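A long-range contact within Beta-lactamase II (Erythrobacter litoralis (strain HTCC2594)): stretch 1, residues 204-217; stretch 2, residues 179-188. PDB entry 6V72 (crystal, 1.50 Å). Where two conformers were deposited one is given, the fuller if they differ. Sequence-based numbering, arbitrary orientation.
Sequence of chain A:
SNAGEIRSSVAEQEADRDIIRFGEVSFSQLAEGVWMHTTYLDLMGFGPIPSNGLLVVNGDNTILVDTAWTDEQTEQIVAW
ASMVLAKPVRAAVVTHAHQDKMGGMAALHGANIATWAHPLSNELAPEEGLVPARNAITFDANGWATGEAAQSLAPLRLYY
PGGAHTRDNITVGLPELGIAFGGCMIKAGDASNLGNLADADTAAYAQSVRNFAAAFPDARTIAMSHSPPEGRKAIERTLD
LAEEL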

# COMPACT_ATOMS: atom_id res chain seq x y z
N ALA A 204 -8.45 11.56 -7.94
CA ALA A 204 -7.78 12.81 -8.29
C ALA A 204 -6.28 12.66 -8.40
O ALA A 204 -5.63 13.54 -8.98
CB ALA A 204 -8.09 13.90 -7.26
N TYR A 205 -5.73 11.54 -7.92
CA TYR A 205 -4.29 11.41 -7.72
C TYR A 205 -3.52 11.70 -9.01
O TYR A 205 -2.56 12.48 -9.02
CB TYR A 205 -3.97 10.01 -7.19
CG TYR A 205 -2.68 9.85 -6.40
CD1 TYR A 205 -1.45 10.28 -6.91
CD2 TYR A 205 -2.69 9.23 -5.16
CE1 TYR A 205 -0.29 10.09 -6.19
CE2 TYR A 205 -1.55 9.05 -4.43
CZ TYR A 205 -0.35 9.49 -4.94
OH TYR A 205 0.80 9.29 -4.18
N ALA A 206 -3.93 11.08 -10.12
CA ALA A 206 -3.15 11.26 -11.34
C ALA A 206 -3.15 12.71 -11.81
O ALA A 206 -2.10 13.24 -12.20
CB ALA A 206 -3.70 10.34 -12.44
N GLN A 207 -4.31 13.38 -11.79
CA GLN A 207 -4.31 14.78 -12.22
C GLN A 207 -3.51 15.65 -11.27
O GLN A 207 -2.85 16.59 -11.70
CB GLN A 207 -5.74 15.31 -12.33
CG GLN A 207 -5.81 16.72 -12.90
CD GLN A 207 -5.17 16.81 -14.29
OE1 GLN A 207 -5.39 15.95 -15.17
NE2 GLN A 207 -4.39 17.85 -14.50
N SER A 208 -3.55 15.36 -9.96
CA SER A 208 -2.74 16.14 -9.04
C SER A 208 -1.26 15.97 -9.33
O SER A 208 -0.48 16.93 -9.23
CB SER A 208 -3.06 15.76 -7.59
OG SER A 208 -4.46 15.97 -7.34
N VAL A 209 -0.83 14.76 -9.70
CA VAL A 209 0.57 14.60 -10.09
C VAL A 209 0.87 15.40 -11.35
O VAL A 209 1.92 16.04 -11.46
CB VAL A 209 0.91 13.10 -10.25
CG1 VAL A 209 2.33 12.92 -10.81
CG2 VAL A 209 0.80 12.39 -8.92
N ARG A 210 -0.05 15.39 -12.33
CA ARG A 210 0.18 16.20 -13.53
C ARG A 210 0.28 17.67 -13.17
O ARG A 210 1.06 18.41 -13.79
CB ARG A 210 -0.96 16.00 -14.53
CG ARG A 210 -1.09 14.58 -15.09
CD ARG A 210 -2.13 14.56 -16.23
NE ARG A 210 -2.41 13.18 -16.60
CZ ARG A 210 -3.48 12.49 -16.21
NH1 ARG A 210 -4.45 13.08 -15.50
NH2 ARG A 210 -3.60 11.21 -16.54
N ASN A 211 -0.56 18.12 -12.23
CA ASN A 211 -0.53 19.53 -11.82
C ASN A 211 0.82 19.89 -11.20
O ASN A 211 1.39 20.94 -11.50
CB ASN A 211 -1.65 19.79 -10.82
CG ASN A 211 -3.04 19.72 -11.46
OD1 ASN A 211 -3.18 19.82 -12.69
ND2 ASN A 211 -4.06 19.58 -10.64
N PHE A 212 1.33 19.02 -10.31
CA PHE A 212 2.66 19.22 -9.73
C PHE A 212 3.74 19.30 -10.81
O PHE A 212 4.61 20.18 -10.78
CB PHE A 212 2.96 18.09 -8.74
CG PHE A 212 4.39 18.04 -8.24
CD1 PHE A 212 4.85 18.96 -7.32
CD2 PHE A 212 5.25 17.05 -8.68
CE1 PHE A 212 6.16 18.90 -6.84
CE2 PHE A 212 6.57 16.98 -8.21
CZ PHE A 212 7.02 17.91 -7.29
N ALA A 213 3.70 18.36 -11.76
CA ALA A 213 4.70 18.34 -12.83
C ALA A 213 4.67 19.64 -13.64
O ALA A 213 5.72 20.14 -14.06
CB ALA A 213 4.47 17.14 -13.75
N ALA A 214 3.47 20.19 -13.86
CA ALA A 214 3.33 21.42 -14.63
C ALA A 214 3.66 22.66 -13.82
O ALA A 214 4.06 23.68 -14.39
CB ALA A 214 1.91 21.54 -15.17
N ALA A 215 3.48 22.60 -12.50
CA ALA A 215 3.82 23.71 -11.63
C ALA A 215 5.32 23.92 -11.57
O ALA A 215 5.80 25.07 -11.45
CB ALA A 215 3.27 23.45 -10.22
N PHE A 216 6.09 22.83 -11.60
CA PHE A 216 7.55 22.86 -11.54
C PHE A 216 8.08 22.13 -12.76
O PHE A 216 8.64 21.03 -12.64
CB PHE A 216 8.05 22.24 -10.24
CG PHE A 216 7.49 22.91 -9.01
CD1 PHE A 216 7.86 24.21 -8.69
CD2 PHE A 216 6.57 22.25 -8.20
CE1 PHE A 216 7.34 24.85 -7.58
CE2 PHE A 216 6.04 22.88 -7.09
CZ PHE A 216 6.42 24.18 -6.78
N PRO A 217 7.93 22.72 -13.95
CA PRO A 217 8.16 21.96 -15.19
C PRO A 217 9.61 21.76 -15.56
O PRO A 217 9.89 20.87 -16.37
CB PRO A 217 7.45 22.81 -16.26
CG PRO A 217 7.57 24.23 -15.74
CD PRO A 217 7.45 24.09 -14.22
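Stretch 2 179-188: IAFGGCMIKA

The centre of this contact is one aromatic ring. F212 points its CA-to-CB bond toward stretch 2, and with chi1 in the t well its ring meets A180, F181, G182 and I186. F212 CZ lies 3.8 Å from A180 CB and 3.9 Å from G182 CA, F212 CE1 lies 3.9 Å from F181 O, and F212 CE2 lies 3.9 Å from I186 CG1. All four approaches are oblique to the ring, and F212 has the largest area covered by the other stretch.

Residues 179-181 form a strand, in which A180 points toward the helix while I179 and F181 point away, the usual alternation. A180 CB touches both F212 and F216. At G182 the chain leaves the strand with phi/psi of -93/4°, and an ideal CB there would lie 2.2 Å from I186 CG1, a clash within stretch 2 itself; the bare CA leaves that room to the isoleucine. G183 follows with a positive phi of 58°, a conformation that favours glycine. M185 N then donates to G182 O at 3.2 Å, closing a turn before the chain extends again at I186.

The helix of stretch 1 runs to A215, and the two chains run in opposite senses along the contact: F216 is nearest A180, F212 nearest G182 and V209 nearest M185, with CA atoms 6.6, 7.8 and 7.7 Å apart respectively. The spacing of three or four residues from Y205 through V209 and F212 to F216 places one side of the helix against stretch 2. F216, the first residue to leave helical phi/psi, still takes part, its CB 3.9 Å from A180 CB.

Toward the other end, V209 bridges two neighbours: V209 CG1 is 4.2 Å from I186 CD1, and V209 CG2 is 4.2 Å from CG of M185, a selenomethionine. Y205 continues the apolar packing with its CE1 4.0 Å from M185 CG, but its hydroxyl begins the polar edge. Y205 OH donates to M185 O at 2.7 Å, the one direct hydrogen bond between the stretches, with the carbonyl near the ring plane. A water donates to Y205 OH at 2.8 Å and accepts a weak bond from K187 NZ at 3.2 Å. K187 NZ also donates to C184 O at 2.7 Å, tying its side chain back to the backbone three residues earlier. The rule is an apolar row along the helix, finished by a tyrosine that satisfies a loop carbonyl.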

# COMPACT_ATOMS: atom_id res chain seq x y z
N ILE A 179 14.90 22.43 -8.11
CA ILE A 179 14.53 21.43 -7.11
C ILE A 179 13.03 21.52 -6.87
O ILE A 179 12.49 22.61 -6.67
CB ILE A 179 15.29 21.64 -5.78
CG1 ILE A 179 16.80 21.48 -5.96
CG2 ILE A 179 14.76 20.69 -4.70
CD1 ILE A 179 17.58 22.10 -4.80
N ALA A 180 12.37 20.38 -6.86
CA ALA A 180 10.97 20.34 -6.45
C ALA A 180 10.80 19.21 -5.46
O ALA A 180 11.40 18.14 -5.62
CB ALA A 180 10.02 20.15 -7.62
N PHE A 181 9.99 19.45 -4.43
CA PHE A 181 9.77 18.49 -3.35
C PHE A 181 8.31 18.05 -3.36
O PHE A 181 7.41 18.87 -3.13
CB PHE A 181 10.15 19.10 -2.01
CG PHE A 181 9.97 18.17 -0.83
CD1 PHE A 181 10.90 17.16 -0.58
CD2 PHE A 181 8.91 18.33 0.06
CE1 PHE A 181 10.75 16.31 0.51
CE2 PHE A 181 8.78 17.50 1.16
CZ PHE A 181 9.68 16.50 1.38
N GLY A 182 8.09 16.76 -3.62
CA GLY A 182 6.75 16.24 -3.79
C GLY A 182 6.12 15.69 -2.54
O GLY A 182 5.01 15.16 -2.62
N GLY A 183 6.76 15.80 -1.38
CA GLY A 183 6.15 15.28 -0.17
C GLY A 183 5.85 13.79 -0.26
O GLY A 183 6.61 13.01 -0.82
N CYS A 184 4.71 13.38 0.30
CA CYS A 184 4.33 11.98 0.29
C CYS A 184 3.59 11.58 -0.98
O CYS A 184 3.27 10.40 -1.14
CB CYS A 184 3.46 11.63 1.49
SG CYS A 184 4.39 11.43 3.06
N MSE A 185 3.35 12.52 -1.88
CA MSE A 185 2.60 12.23 -3.07
C MSE A 185 3.46 11.56 -4.14
O MSE A 185 2.98 10.72 -4.90
CB MSE A 185 2.01 13.53 -3.57
CG MSE A 185 1.45 13.52 -4.94
SE MSE A 185 0.79 15.33 -5.17
CE MSE A 185 1.20 16.09 -3.43
N ILE A 186 4.75 11.92 -4.18
CA ILE A 186 5.67 11.45 -5.21
C ILE A 186 6.46 10.28 -4.65
O ILE A 186 6.96 10.35 -3.50
CB ILE A 186 6.60 12.58 -5.68
CG1 ILE A 186 5.77 13.72 -6.28
CG2 ILE A 186 7.64 12.09 -6.71
CD1 ILE A 186 5.02 13.35 -7.58
N LYS A 187 6.54 9.21 -5.43
CA LYS A 187 7.26 7.99 -5.10
C LYS A 187 8.42 7.80 -6.07
O LYS A 187 8.53 8.49 -7.09
CB LYS A 187 6.35 6.76 -5.20
CG LYS A 187 5.05 6.85 -4.48
CD LYS A 187 5.21 7.30 -3.04
CE LYS A 187 3.89 7.08 -2.35
NZ LYS A 187 3.80 7.79 -1.07
N ALA A 188 9.23 6.79 -5.78
CA ALA A 188 10.49 6.62 -6.49
C ALA A 188 10.25 6.21 -7.93
O ALA A 188 9.22 5.63 -8.27
CB ALA A 188 11.36 5.57 -5.79
O HOH W 1 0.74 7.71 -1.88